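Local coordinates for protein STING-associated CdnE c-di-GMP synthase (Flavobacteriaceae, PDB 6WT8) that synthesises the cyclic dinucleotide c-di-GMP, probably as the signal that activates a partner STING receptor in CBASS anti-phage defence, at residues E7-V12 against V47-K52; M26-L31 against L296-L301; A75-S80 against L163-V168; E179-I184 against I221-T226. All coordinates share one frame; numbering follows the deposited sequence.

Contact 1 of 4, residues E7-V12 against V47-K52; sequences ELIKKV and VSIYIK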
loop_
_atom_site.group_PDB
_atom_site.type_symbol
_atom_site.label_atom_id
_atom_site.label_comp_id
_atom_site.label_asym_id
_atom_site.label_seq_id
_atom_site.Cartn_x
_atom_site.Cartn_y
_atom_site.Cartn_z
ATOM N N GLU A 7 -18.744 3.060 20.873
ATOM C CA GLU A 7 -17.688 4.056 20.773
ATOM C C GLU A 7 -16.764 3.755 19.593
ATOM O O GLU A 7 -16.335 4.668 18.885
ATOM C CB GLU A 7 -16.902 4.105 22.084
ATOM C CG GLU A 7 -15.840 5.193 22.119
ATOM C CD GLU A 7 -15.256 5.432 23.520
ATOM O OE1 GLU A 7 -15.447 4.568 24.419
ATOM O OE2 GLU A 7 -14.612 6.494 23.711
ATOM N N LEU A 8 -16.480 2.470 19.355
ATOM C CA LEU A 8 -15.619 2.077 18.245
ATOM C C LEU A 8 -16.268 2.412 16.908
ATOM O O LEU A 8 -15.593 2.916 15.993
ATOM C CB LEU A 8 -15.272 0.586 18.318
ATOM C CG LEU A 8 -14.259 0.221 19.409
ATOM C CD1 LEU A 8 -14.201 -1.325 19.595
ATOM C CD2 LEU A 8 -12.910 0.869 19.068
ATOM N N ILE A 9 -17.580 2.141 16.785
ATOM C CA ILE A 9 -18.294 2.488 15.558
ATOM C C ILE A 9 -18.211 3.989 15.297
ATOM O O ILE A 9 -17.941 4.426 14.165
ATOM C CB ILE A 9 -19.756 2.018 15.629
ATOM C CG1 ILE A 9 -19.827 0.475 15.524
ATOM C CG2 ILE A 9 -20.587 2.698 14.530
ATOM C CD1 ILE A 9 -21.160 -0.109 16.025
ATOM N N LYS A 10 -18.408 4.802 16.340
ATOM C CA LYS A 10 -18.322 6.252 16.162
ATOM C C LYS A 10 -16.914 6.672 15.712
ATOM O O LYS A 10 -16.751 7.557 14.859
ATOM C CB LYS A 10 -18.717 6.962 17.461
ATOM C CG LYS A 10 -20.191 6.805 17.773
ATOM C CD LYS A 10 -20.552 7.407 19.133
ATOM C CE LYS A 10 -22.016 7.138 19.410
ATOM N NZ LYS A 10 -22.822 7.678 18.269
ATOM N N LYS A 11 -15.885 6.003 16.221
ATOM C CA LYS A 11 -14.521 6.375 15.834
ATOM C C LYS A 11 -14.251 6.024 14.376
ATOM O O LYS A 11 -13.672 6.820 13.625
ATOM C CB LYS A 11 -13.501 5.655 16.718
ATOM C CG LYS A 11 -13.439 6.252 18.109
ATOM C CD LYS A 11 -12.300 5.626 18.865
ATOM C CE LYS A 11 -11.908 6.512 20.030
ATOM N NZ LYS A 11 -11.283 5.682 21.089
ATOM N N VAL A 12 -14.625 4.812 13.959
ATOM C CA VAL A 12 -14.423 4.421 12.561
ATOM C C VAL A 12 -15.170 5.364 11.646
ATOM O O VAL A 12 -14.666 5.759 10.599
ATOM C CB VAL A 12 -14.872 2.961 12.352
ATOM C CG1 VAL A 12 -14.831 2.565 10.853
ATOM C CG2 VAL A 12 -13.986 2.023 13.073
ATOM N N VAL A 47 -21.077 -5.379 17.453
ATOM C CA VAL A 47 -19.751 -5.911 17.082
ATOM C C VAL A 47 -19.680 -6.166 15.577
ATOM O O VAL A 47 -18.672 -5.843 14.915
ATOM C CB VAL A 47 -19.407 -7.181 17.900
ATOM C CG1 VAL A 47 -20.468 -8.288 17.837
ATOM C CG2 VAL A 47 -18.036 -7.746 17.486
ATOM N N SER A 48 -20.756 -6.707 15.006
ATOM C CA SER A 48 -20.789 -6.934 13.555
ATOM C C SER A 48 -20.720 -5.619 12.785
ATOM O O SER A 48 -20.032 -5.523 11.760
ATOM C CB SER A 48 -22.052 -7.679 13.165
ATOM O OG SER A 48 -22.151 -7.623 11.752
ATOM N N ILE A 49 -21.469 -4.602 13.222
ATOM C CA ILE A 49 -21.394 -3.316 12.517
ATOM C C ILE A 49 -19.986 -2.736 12.569
ATOM O O ILE A 49 -19.473 -2.180 11.581
ATOM C CB ILE A 49 -22.436 -2.349 13.105
ATOM C CG1 ILE A 49 -23.821 -2.897 12.819
ATOM C CG2 ILE A 49 -22.293 -0.978 12.515
ATOM C CD1 ILE A 49 -24.878 -2.157 13.662
ATOM N N TYR A 50 -19.340 -2.838 13.727
ATOM C CA TYR A 50 -17.955 -2.387 13.819
ATOM C C TYR A 50 -17.074 -3.122 12.814
ATOM O O TYR A 50 -16.226 -2.505 12.155
ATOM C CB TYR A 50 -17.435 -2.618 15.233
ATOM C CG TYR A 50 -15.950 -2.340 15.401
ATOM C CD1 TYR A 50 -15.424 -1.076 15.157
ATOM C CD2 TYR A 50 -15.095 -3.357 15.790
ATOM C CE1 TYR A 50 -14.001 -0.795 15.307
ATOM C CE2 TYR A 50 -13.692 -3.092 15.952
ATOM C CZ TYR A 50 -13.183 -1.835 15.707
ATOM O OH TYR A 50 -11.825 -1.512 15.862
ATOM N N ILE A 51 -17.193 -4.442 12.783
ATOM C CA ILE A 51 -16.395 -5.225 11.819
ATOM C C ILE A 51 -16.679 -4.776 10.383
ATOM O O ILE A 51 -15.744 -4.544 9.581
ATOM C CB ILE A 51 -16.690 -6.719 11.996
ATOM C CG1 ILE A 51 -16.215 -7.199 13.365
ATOM C CG2 ILE A 51 -16.064 -7.534 10.847
ATOM C CD1 ILE A 51 -16.803 -8.552 13.759
ATOM N N LYS A 52 -17.965 -4.613 10.048
ATOM C CA LYS A 52 -18.328 -4.231 8.671
ATOM C C LYS A 52 -17.716 -2.899 8.292
ATOM O O LYS A 52 -17.177 -2.733 7.180
ATOM C CB LYS A 52 -19.859 -4.131 8.520
ATOM C CG LYS A 52 -20.493 -5.454 8.402
ATOM C CD LYS A 52 -21.999 -5.302 8.032
ATOM C CE LYS A 52 -22.783 -4.576 9.105
ATOM N NZ LYS A 52 -24.319 -4.653 8.847
#
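The phenol oxygen of Tyr-50, with Leu-8 CD2 4.1 Å from Tyr-50 OH, is the polar end of an otherwise oily joint, and its partner lies outside both segments: Asp-266 of helix 253-266 takes a weak hydrogen bond. Behind that oxygen the ring carries the contact. Leu-8 CB sits over one face, a CH-pi approach 3.9 Å from the Tyr-50 ring centroid and 3.5 Å from Tyr-50 CE1, while Leu-8 CD1 lies above the same ring toward its rim. Val-12 CG2, 3.6 Å from Tyr-50 CE1, meets the ring obliquely. Tyr-50 CG, from which the ring starts out, stands anti to its backbone N (173°), beside the carbonyl carbon. On the Ile-49 side, Ile-9 spans two residues of the other helix: its CG1 packs 3.9 Å from Tyr-50 CB, and its CD1 lies 3.8 Å from Ile-49 CG2. Helices 5-16 and 46-56 run nearly parallel here, the two short axes 9.2 Å apart at a crossing of 21°. With Leu-8 over one face and Val-12 at an oblique approach, the chemistry implies an interface held together by burial of apolar surface, the tyrosine oxygen being only weakly bonded to a third helix.

Contact 2 of 4, residues M26-L31 against L296-L301; sequences MYSETL and LHYLDL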
loop_
_atom_site.group_PDB
_atom_site.type_symbol
_atom_site.label_atom_id
_atom_site.label_comp_id
_atom_site.label_asym_id
_atom_site.label_seq_id
_atom_site.Cartn_x
_atom_site.Cartn_y
_atom_site.Cartn_z
HETATM N N MSE A 26 -20.701 -5.541 1.287
HETATM C CA MSE A 26 -19.949 -6.707 0.874
HETATM C C MSE A 26 -20.927 -7.771 0.432
HETATM O O MSE A 26 -22.001 -7.958 1.017
HETATM C CB MSE A 26 -19.104 -7.249 2.003
HETATM C CG MSE A 26 -18.030 -6.266 2.412
HETATM SE SE MSE A 26 -17.032 -6.819 4.065
HETATM C CE MSE A 26 -18.387 -6.468 5.339
ATOM N N TYR A 27 -20.549 -8.511 -0.595
ATOM C CA TYR A 27 -21.524 -9.449 -1.155
ATOM C C TYR A 27 -21.891 -10.546 -0.162
ATOM O O TYR A 27 -23.038 -11.006 -0.160
ATOM C CB TYR A 27 -21.006 -10.081 -2.448
ATOM C CG TYR A 27 -21.329 -9.282 -3.692
ATOM C CD1 TYR A 27 -21.556 -7.908 -3.621
ATOM C CD2 TYR A 27 -21.421 -9.911 -4.937
ATOM C CE1 TYR A 27 -21.862 -7.180 -4.749
ATOM C CE2 TYR A 27 -21.723 -9.200 -6.073
ATOM C CZ TYR A 27 -21.945 -7.841 -5.974
ATOM O OH TYR A 27 -22.252 -7.127 -7.108
ATOM N N SER A 28 -20.956 -10.949 0.712
ATOM C CA SER A 28 -21.318 -12.023 1.622
ATOM C C SER A 28 -22.360 -11.562 2.604
ATOM O O SER A 28 -23.045 -12.405 3.190
ATOM C CB SER A 28 -20.095 -12.568 2.376
ATOM O OG SER A 28 -19.465 -11.588 3.248
ATOM N N GLU A 29 -22.534 -10.238 2.777
ATOM C CA GLU A 29 -23.633 -9.765 3.633
ATOM C C GLU A 29 -24.993 -10.255 3.148
ATOM O O GLU A 29 -25.861 -10.600 3.960
ATOM C CB GLU A 29 -23.680 -8.233 3.675
ATOM C CG GLU A 29 -22.582 -7.606 4.485
ATOM C CD GLU A 29 -22.722 -6.105 4.474
ATOM O OE1 GLU A 29 -23.762 -5.635 5.023
ATOM O OE2 GLU A 29 -21.822 -5.446 3.912
ATOM N N THR A 30 -25.252 -10.162 1.841
ATOM C CA THR A 30 -26.586 -10.504 1.359
ATOM C C THR A 30 -26.668 -11.892 0.770
ATOM O O THR A 30 -27.782 -12.400 0.593
ATOM C CB THR A 30 -27.075 -9.538 0.279
ATOM O OG1 THR A 30 -26.073 -9.382 -0.746
ATOM C CG2 THR A 30 -27.516 -8.180 0.883
ATOM N N LEU A 31 -25.539 -12.496 0.417
ATOM C CA LEU A 31 -25.598 -13.787 -0.253
ATOM C C LEU A 31 -25.138 -14.922 0.627
ATOM O O LEU A 31 -25.396 -16.080 0.302
ATOM C CB LEU A 31 -24.740 -13.788 -1.524
ATOM C CG LEU A 31 -25.093 -12.728 -2.565
ATOM C CD1 LEU A 31 -23.995 -12.647 -3.629
ATOM C CD2 LEU A 31 -26.491 -12.946 -3.182
ATOM N N LEU A 296 -15.470 -17.518 2.366
ATOM C CA LEU A 296 -16.009 -17.325 3.710
ATOM C C LEU A 296 -16.844 -16.050 3.795
ATOM O O LEU A 296 -16.512 -15.020 3.191
ATOM C CB LEU A 296 -14.871 -17.215 4.726
ATOM C CG LEU A 296 -14.152 -18.548 5.014
ATOM C CD1 LEU A 296 -13.112 -18.249 6.094
ATOM C CD2 LEU A 296 -15.091 -19.576 5.526
ATOM N N HIS A 297 -17.880 -16.112 4.632
ATOM C CA HIS A 297 -18.617 -14.928 5.034
ATOM C C HIS A 297 -17.701 -13.978 5.803
ATOM O O HIS A 297 -16.735 -14.387 6.469
ATOM C CB HIS A 297 -19.761 -15.392 5.911
ATOM C CG HIS A 297 -20.652 -14.294 6.447
ATOM N ND1 HIS A 297 -20.465 -13.705 7.694
ATOM C CD2 HIS A 297 -21.820 -13.798 5.961
ATOM C CE1 HIS A 297 -21.439 -12.841 7.909
ATOM N NE2 HIS A 297 -22.283 -12.888 6.882
ATOM N N TYR A 298 -18.000 -12.667 5.733
ATOM C CA TYR A 298 -17.057 -11.686 6.306
ATOM C C TYR A 298 -16.793 -11.890 7.804
ATOM O O TYR A 298 -15.660 -11.673 8.240
ATOM C CB TYR A 298 -17.533 -10.247 6.026
ATOM C CG TYR A 298 -18.703 -9.769 6.866
ATOM C CD1 TYR A 298 -20.035 -10.082 6.518
ATOM C CD2 TYR A 298 -18.491 -9.078 8.058
ATOM C CE1 TYR A 298 -21.101 -9.681 7.331
ATOM C CE2 TYR A 298 -19.549 -8.689 8.873
ATOM C CZ TYR A 298 -20.840 -8.974 8.510
ATOM O OH TYR A 298 -21.899 -8.601 9.324
ATOM N N LEU A 299 -17.784 -12.350 8.584
ATOM C CA LEU A 299 -17.532 -12.537 10.022
ATOM C C LEU A 299 -16.532 -13.658 10.238
ATOM O O LEU A 299 -15.758 -13.619 11.194
ATOM C CB LEU A 299 -18.838 -12.836 10.785
ATOM C CG LEU A 299 -19.817 -11.628 10.883
ATOM C CD1 LEU A 299 -21.095 -12.083 11.498
ATOM C CD2 LEU A 299 -19.242 -10.482 11.724
ATOM N N ASP A 300 -16.556 -14.681 9.379
ATOM C CA ASP A 300 -15.630 -15.786 9.561
ATOM C C ASP A 300 -14.205 -15.385 9.208
ATOM O O ASP A 300 -13.274 -16.092 9.614
ATOM C CB ASP A 300 -16.073 -16.992 8.715
ATOM C CG ASP A 300 -17.399 -17.609 9.216
ATOM O OD1 ASP A 300 -17.813 -17.329 10.350
ATOM O OD2 ASP A 300 -18.055 -18.390 8.485
ATOM N N LEU A 301 -13.999 -14.262 8.497
ATOM C CA LEU A 301 -12.643 -13.787 8.256
ATOM C C LEU A 301 -11.947 -13.373 9.529
ATOM O O LEU A 301 -10.696 -13.348 9.561
ATOM C CB LEU A 301 -12.628 -12.597 7.289
ATOM C CG LEU A 301 -13.200 -12.909 5.916
ATOM C CD1 LEU A 301 -13.257 -11.629 5.062
ATOM C CD2 LEU A 301 -12.401 -13.993 5.188
#
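A Met-aromatic contact sets the character of this joint: the selenomethionine at Met-26 lays its CE over one face of the Tyr-298 ring, 4.0 Å from the Tyr-298 ring centroid, with SE standing off obliquely. Leu-299 CG covers the opposite face, leaving the ring between a methyl and a branched aliphatic group. Ser-28 OG comes up in the plane of the ring, at its edge, and there accepts the backbone N-H of Tyr-298, Ser-28 OG to Tyr-298 N being 3.1 Å; at 136° the bond is well bent. Tyr-298 CG stands between its own backbone N and carbonyl carbon (chi1 75°), from where the ring, turned by chi2, meets Met-26 CE. Glu-29 CG adds an oblique contact, 3.8 Å from Tyr-298 CE1, while the extended chain beyond it carries Glu-29 OE2 to Met-26 N, which meets it from above the carboxylate plane at 2.9 Å; the same oxygen is salt-bridged to Lys-56. Nearby, His-297 CD2 lies 3.3 Å from Ser-28 O, and NE2 of that ring is hydrogen-bonded to Glu-43. The residue just before helix 27-31 is thus joined to segment 296-301 by a Met-aromatic contact, made here by the methyl over the face with the selenium oblique.

Contact 3 of 4, residues A75-S80 against L163-V168; sequences AHLKKS and LKSELV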
loop_
_atom_site.group_PDB
_atom_site.type_symbol
_atom_site.label_atom_id
_atom_site.label_comp_id
_atom_site.label_asym_id
_atom_site.label_seq_id
_atom_site.Cartn_x
_atom_site.Cartn_y
_atom_site.Cartn_z
ATOM N N ALA A 75 -1.143 17.949 -14.366
ATOM C CA ALA A 75 -1.267 18.733 -15.602
ATOM C C ALA A 75 -0.292 19.912 -15.601
ATOM O O ALA A 75 0.332 20.222 -16.621
ATOM C CB ALA A 75 -2.695 19.251 -15.772
ATOM N N HIS A 76 -0.122 20.568 -14.452
ATOM C CA HIS A 76 0.838 21.675 -14.380
ATOM C C HIS A 76 2.276 21.192 -14.565
ATOM O O HIS A 76 3.075 21.808 -15.295
ATOM C CB HIS A 76 0.700 22.395 -13.036
ATOM C CG HIS A 76 -0.578 23.141 -12.893
ATOM N ND1 HIS A 76 -0.844 24.287 -13.619
ATOM C CD2 HIS A 76 -1.682 22.902 -12.139
ATOM C CE1 HIS A 76 -2.067 24.716 -13.327
ATOM N NE2 HIS A 76 -2.605 23.884 -12.449
ATOM N N LEU A 77 2.649 20.098 -13.880
ATOM C CA LEU A 77 4.004 19.614 -13.999
ATOM C C LEU A 77 4.257 19.071 -15.400
ATOM O O LEU A 77 5.363 19.206 -15.920
ATOM C CB LEU A 77 4.229 18.515 -12.959
ATOM C CG LEU A 77 4.020 18.897 -11.512
ATOM C CD1 LEU A 77 4.170 17.656 -10.661
ATOM C CD2 LEU A 77 5.195 19.848 -11.129
ATOM N N LYS A 78 3.239 18.489 -16.041
ATOM C CA LYS A 78 3.417 17.926 -17.389
ATOM C C LYS A 78 3.588 19.034 -18.415
ATOM O O LYS A 78 4.453 18.939 -19.286
ATOM C CB LYS A 78 2.220 17.043 -17.753
ATOM C CG LYS A 78 2.356 16.425 -19.106
ATOM C CD LYS A 78 1.185 15.431 -19.393
ATOM C CE LYS A 78 1.437 14.148 -18.743
ATOM N NZ LYS A 78 0.594 13.066 -19.456
ATOM N N LYS A 79 2.817 20.124 -18.273
ATOM C CA LYS A 79 3.027 21.253 -19.178
ATOM C C LYS A 79 4.441 21.828 -19.012
ATOM O O LYS A 79 5.082 22.205 -19.998
ATOM C CB LYS A 79 1.963 22.311 -18.900
ATOM C CG LYS A 79 1.958 23.414 -20.031
ATOM C CD LYS A 79 0.832 24.425 -19.780
ATOM C CE LYS A 79 0.751 25.448 -20.925
ATOM N NZ LYS A 79 1.995 26.244 -20.946
ATOM N N SER A 80 4.943 21.887 -17.772
ATOM C CA SER A 80 6.264 22.452 -17.482
ATOM C C SER A 80 7.402 21.589 -17.997
ATOM O O SER A 80 8.350 22.125 -18.596
ATOM C CB SER A 80 6.366 22.672 -15.954
ATOM O OG SER A 80 7.702 22.889 -15.558
ATOM N N LEU A 163 13.641 21.414 -8.543
ATOM C CA LEU A 163 13.579 22.877 -8.388
ATOM C C LEU A 163 12.588 23.494 -9.362
ATOM O O LEU A 163 11.857 24.440 -8.999
ATOM C CB LEU A 163 14.988 23.506 -8.558
ATOM C CG LEU A 163 15.988 23.047 -7.479
ATOM C CD1 LEU A 163 17.351 23.650 -7.775
ATOM C CD2 LEU A 163 15.527 23.503 -6.107
ATOM N N LYS A 164 12.534 22.972 -10.589
ATOM C CA LYS A 164 11.566 23.480 -11.547
ATOM C C LYS A 164 10.142 23.247 -11.056
ATOM O O LYS A 164 9.275 24.126 -11.183
ATOM C CB LYS A 164 11.809 22.815 -12.889
ATOM C CG LYS A 164 10.992 23.363 -14.041
ATOM C CD LYS A 164 11.612 22.715 -15.286
ATOM C CE LYS A 164 11.109 23.327 -16.587
ATOM N NZ LYS A 164 11.668 24.701 -16.767
ATOM N N SER A 165 9.918 22.091 -10.432
ATOM C CA SER A 165 8.601 21.814 -9.858
ATOM C C SER A 165 8.258 22.749 -8.717
ATOM O O SER A 165 7.096 23.183 -8.581
ATOM C CB SER A 165 8.596 20.348 -9.351
ATOM O OG SER A 165 8.746 19.455 -10.431
ATOM N N GLU A 166 9.231 23.067 -7.842
ATOM C CA GLU A 166 8.950 24.037 -6.775
ATOM C C GLU A 166 8.487 25.364 -7.365
ATOM O O GLU A 166 7.520 25.973 -6.885
ATOM C CB GLU A 166 10.188 24.293 -5.921
ATOM C CG GLU A 166 10.645 23.064 -5.167
ATOM C CD GLU A 166 11.851 23.354 -4.308
ATOM O OE1 GLU A 166 12.356 24.514 -4.301
ATOM O OE2 GLU A 166 12.316 22.404 -3.646
ATOM N N LEU A 167 9.172 25.825 -8.432
ATOM C CA LEU A 167 8.819 27.101 -9.043
ATOM C C LEU A 167 7.436 27.060 -9.678
ATOM O O LEU A 167 6.639 27.991 -9.486
ATOM C CB LEU A 167 9.880 27.470 -10.106
ATOM C CG LEU A 167 11.234 27.747 -9.463
ATOM C CD1 LEU A 167 12.303 27.812 -10.604
ATOM C CD2 LEU A 167 11.287 29.028 -8.678
ATOM N N VAL A 168 7.150 26.014 -10.463
ATOM C CA VAL A 168 5.847 25.927 -11.129
ATOM C C VAL A 168 4.729 25.819 -10.107
ATOM O O VAL A 168 3.703 26.511 -10.201
ATOM C CB VAL A 168 5.848 24.721 -12.076
ATOM C CG1 VAL A 168 4.413 24.416 -12.545
ATOM C CG2 VAL A 168 6.711 25.037 -13.222
HETATM O O HOH W 1 9.395 24.603 -19.345
#
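Ser-80 reaches across to Val-168, its OG 3.3 Å from Val-168 CG2 and its CB 3.6 Å from the same methyl. The hydroxyl is held anti to the backbone N (chi1 165°), and from there it also lies beside the aliphatic chain of Lys-164, with Ser-80 OG 3.6 Å from Lys-164 CE. These approaches are to carbon; the hydroxyl makes its hydrogen bond with a residue adjoining the segments. The lysine chain bends at its last torsion, which turns NZ to a shared water (HOH 1). That water donates to Ser-80 O at 2.8 Å and accepts only weakly from Lys-164 NZ, so the bridge is firm on one side and loose on the other; NZ also has a weak bond to Tyr-160 OH. Helices 60-81 and 154-172 cross steeply, at 123° with the short axes 10.1 Å apart, in the part of the chain whose mixed sheet is consistent with the nucleotidyltransferase core of CD-NTases. Deeper in the crossing, Leu-77 CD2 packs 3.6 Å from Ser-165 OG. This second hydroxyl has its polar needs met by Val-161 O, one turn back in its own helix, and by the side-chain amide of Gln-109 on strand 106-112. Leu-77 also rests on Leu-169 and on Phe-87 of strand 85-90, while toward the other end His-76 CB gives Val-168 CG1 a distant contact of 4.3 Å.

Contact 4 of 4, residues E179-I184 against I221-T226; sequences EKENSI and IYNKKT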
loop_
_atom_site.group_PDB
_atom_site.type_symbol
_atom_site.label_atom_id
_atom_site.label_comp_id
_atom_site.label_asym_id
_atom_site.label_seq_id
_atom_site.Cartn_x
_atom_site.Cartn_y
_atom_site.Cartn_z
ATOM N N GLU A 179 10.124 22.834 1.600
ATOM C CA GLU A 179 11.256 22.581 2.491
ATOM C C GLU A 179 11.476 21.118 2.861
ATOM O O GLU A 179 12.480 20.825 3.524
ATOM C CB GLU A 179 11.112 23.425 3.774
ATOM C CG GLU A 179 11.217 24.914 3.490
ATOM C CD GLU A 179 12.490 25.264 2.712
ATOM O OE1 GLU A 179 13.539 24.637 2.978
ATOM O OE2 GLU A 179 12.453 26.154 1.827
ATOM N N LYS A 180 10.596 20.193 2.469
ATOM C CA LYS A 180 10.785 18.781 2.832
ATOM C C LYS A 180 11.794 18.132 1.899
ATOM O O LYS A 180 11.923 18.523 0.739
ATOM C CB LYS A 180 9.482 17.974 2.801
ATOM C CG LYS A 180 8.370 18.584 3.660
ATOM C CD LYS A 180 7.290 17.536 3.988
ATOM C CE LYS A 180 6.419 17.177 2.816
ATOM N NZ LYS A 180 5.240 16.325 3.223
ATOM N N GLU A 181 12.507 17.128 2.423
ATOM C CA GLU A 181 13.643 16.553 1.705
ATOM C C GLU A 181 13.169 15.758 0.508
ATOM O O GLU A 181 13.804 15.800 -0.557
ATOM C CB GLU A 181 14.436 15.585 2.578
ATOM C CG GLU A 181 14.970 16.042 3.879
ATOM C CD GLU A 181 15.651 14.871 4.540
ATOM O OE1 GLU A 181 14.958 13.850 4.792
ATOM O OE2 GLU A 181 16.879 14.938 4.718
ATOM N N ASN A 182 12.130 14.952 0.694
ATOM C CA ASN A 182 11.783 13.924 -0.272
ATOM C C ASN A 182 10.485 14.212 -1.012
ATOM O O ASN A 182 10.089 13.417 -1.862
ATOM C CB ASN A 182 11.692 12.555 0.427
ATOM C CG ASN A 182 13.046 12.018 0.844
ATOM O OD1 ASN A 182 14.024 12.048 0.090
ATOM N ND2 ASN A 182 13.118 11.536 2.077
ATOM N N SER A 183 9.816 15.331 -0.747
ATOM C CA SER A 183 8.629 15.656 -1.559
ATOM C C SER A 183 8.367 17.155 -1.476
ATOM O O SER A 183 8.876 17.858 -0.591
ATOM C CB SER A 183 7.359 14.867 -1.127
ATOM O OG SER A 183 6.999 15.296 0.196
ATOM N N ILE A 184 7.505 17.613 -2.379
ATOM C CA ILE A 184 6.886 18.937 -2.341
ATOM C C ILE A 184 5.429 18.770 -1.917
ATOM O O ILE A 184 4.731 17.936 -2.483
ATOM C CB ILE A 184 6.970 19.610 -3.721
ATOM C CG1 ILE A 184 8.436 19.815 -4.153
ATOM C CG2 ILE A 184 6.261 21.006 -3.680
ATOM C CD1 ILE A 184 8.532 20.055 -5.697
ATOM N N ILE A 221 14.035 7.615 -5.077
ATOM C CA ILE A 221 13.529 8.966 -4.824
ATOM C C ILE A 221 14.675 9.933 -4.560
ATOM O O ILE A 221 15.584 9.654 -3.764
ATOM C CB ILE A 221 12.568 8.915 -3.632
ATOM C CG1 ILE A 221 11.327 8.136 -4.088
ATOM C CG2 ILE A 221 12.104 10.305 -3.198
ATOM C CD1 ILE A 221 10.355 7.770 -2.924
ATOM N N TYR A 222 14.594 11.125 -5.169
ATOM C CA TYR A 222 15.592 12.172 -4.964
ATOM C C TYR A 222 15.388 12.931 -3.653
ATOM O O TYR A 222 14.293 13.415 -3.375
ATOM C CB TYR A 222 15.523 13.156 -6.129
ATOM C CG TYR A 222 16.563 14.274 -6.010
ATOM C CD1 TYR A 222 17.903 13.997 -6.105
ATOM C CD2 TYR A 222 16.173 15.573 -5.770
ATOM C CE1 TYR A 222 18.876 15.006 -5.997
ATOM C CE2 TYR A 222 17.129 16.592 -5.672
ATOM C CZ TYR A 222 18.474 16.282 -5.752
ATOM O OH TYR A 222 19.424 17.298 -5.660
ATOM N N ASN A 223 16.439 13.029 -2.855
ATOM C CA ASN A 223 16.444 13.783 -1.614
ATOM C C ASN A 223 17.102 15.135 -1.851
ATOM O O ASN A 223 18.277 15.203 -2.205
ATOM C CB ASN A 223 17.221 13.011 -0.550
ATOM C CG ASN A 223 17.229 13.737 0.808
ATOM O OD1 ASN A 223 17.553 14.905 0.889
ATOM N ND2 ASN A 223 16.828 13.019 1.863
ATOM N N LYS A 224 16.341 16.217 -1.682
ATOM C CA LYS A 224 16.839 17.556 -2.038
ATOM C C LYS A 224 17.946 18.033 -1.106
ATOM O O LYS A 224 18.847 18.745 -1.542
ATOM C CB LYS A 224 15.669 18.541 -1.974
ATOM C CG LYS A 224 16.036 19.986 -2.174
ATOM C CD LYS A 224 14.840 20.878 -1.978
ATOM C CE LYS A 224 15.179 22.351 -2.256
ATOM N NZ LYS A 224 14.054 23.143 -1.682
ATOM N N LYS A 225 17.895 17.605 0.143
ATOM C CA LYS A 225 18.851 18.061 1.150
ATOM C C LYS A 225 20.201 17.392 0.948
ATOM O O LYS A 225 21.238 18.056 0.998
ATOM C CB LYS A 225 18.307 17.779 2.555
ATOM C CG LYS A 225 18.893 18.704 3.625
ATOM C CD LYS A 225 18.517 18.284 5.052
ATOM C CE LYS A 225 17.004 18.238 5.300
ATOM N NZ LYS A 225 16.254 19.516 5.067
ATOM N N THR A 226 20.211 16.071 0.765
ATOM C CA THR A 226 21.471 15.354 0.578
ATOM C C THR A 226 21.963 15.412 -0.860
ATOM O O THR A 226 23.162 15.206 -1.096
ATOM C CB THR A 226 21.314 13.894 0.986
ATOM O OG1 THR A 226 20.456 13.240 0.059
ATOM C CG2 THR A 226 20.661 13.784 2.363
HETATM O O HOH W 2 13.203 15.983 -3.718
HETATM O O HOH W 3 11.455 13.765 -4.186
HETATM O O HOH W 4 15.885 10.272 2.362
#
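Asn-223 holds its CG anti to the backbone N (chi1 -178°), while Glu-181 keeps its CG beside its own backbone N; from these starting points the later torsions leave the amide and carboxylate planes 82° apart where they meet. The bond between them, Asn-223 ND2 to Glu-181 OE2 at 3.4 Å, is weak. A stronger link runs through the backbone, where Lys-224 N donates to Glu-181 O over 2.8 Å in an almost straight line (175°). Asn-223 OD1 meanwhile faces its own chain and accepts Thr-226 N at 2.9 Å, an Asx motif closing the turn 223-226, with a weak second bond from Lys-225 N. The two asparagines are also joined by a water (HOH 4), which accepts from Asn-182 ND2 at 3.1 Å and from Asn-223 ND2 at 2.9 Å. Asn-182 OD1 finds its main partner in the amide of Asn-230. Lys-225 bends over the glutamate, Lys-225 CE 3.4 Å from Glu-181 OE2, yet Lys-225 NZ stays 4.6 Å from Glu-181 OE2, so the opposite charges may attract each other without forming an ion pair. Both segments are loops at strand ends: one leads into strand 184-189, the other leaves strand 218-221, and both strands pair with the long strand 192-204. Helix 154-172 lies alongside, its Glu-166 salt-bridged to Lys-224.

The four contacts form two pairs at distant ends of the molecule; contacts 2 and 3 have centres about 46 Å apart. Contacts 1 and 2 are buried, and helix 46-56, half of contact 1, also packs against contact 2: Ser-48 OG and Tyr-298 OH, 2.6 Å apart, probably hydrogen-bond, joining an aliphatic-aromatic helix pair to a junction that mixes a Met-aromatic contact with a polar bond. Contacts 3 and 4 are only partly buried, and water enters both. They meet through a salt bridge and the packing of Ile-184 on Ser-165. Helix crossing thus gives mainly van der Waals contact, whereas the loop pair of contact 4 relies on hydrogen bonds.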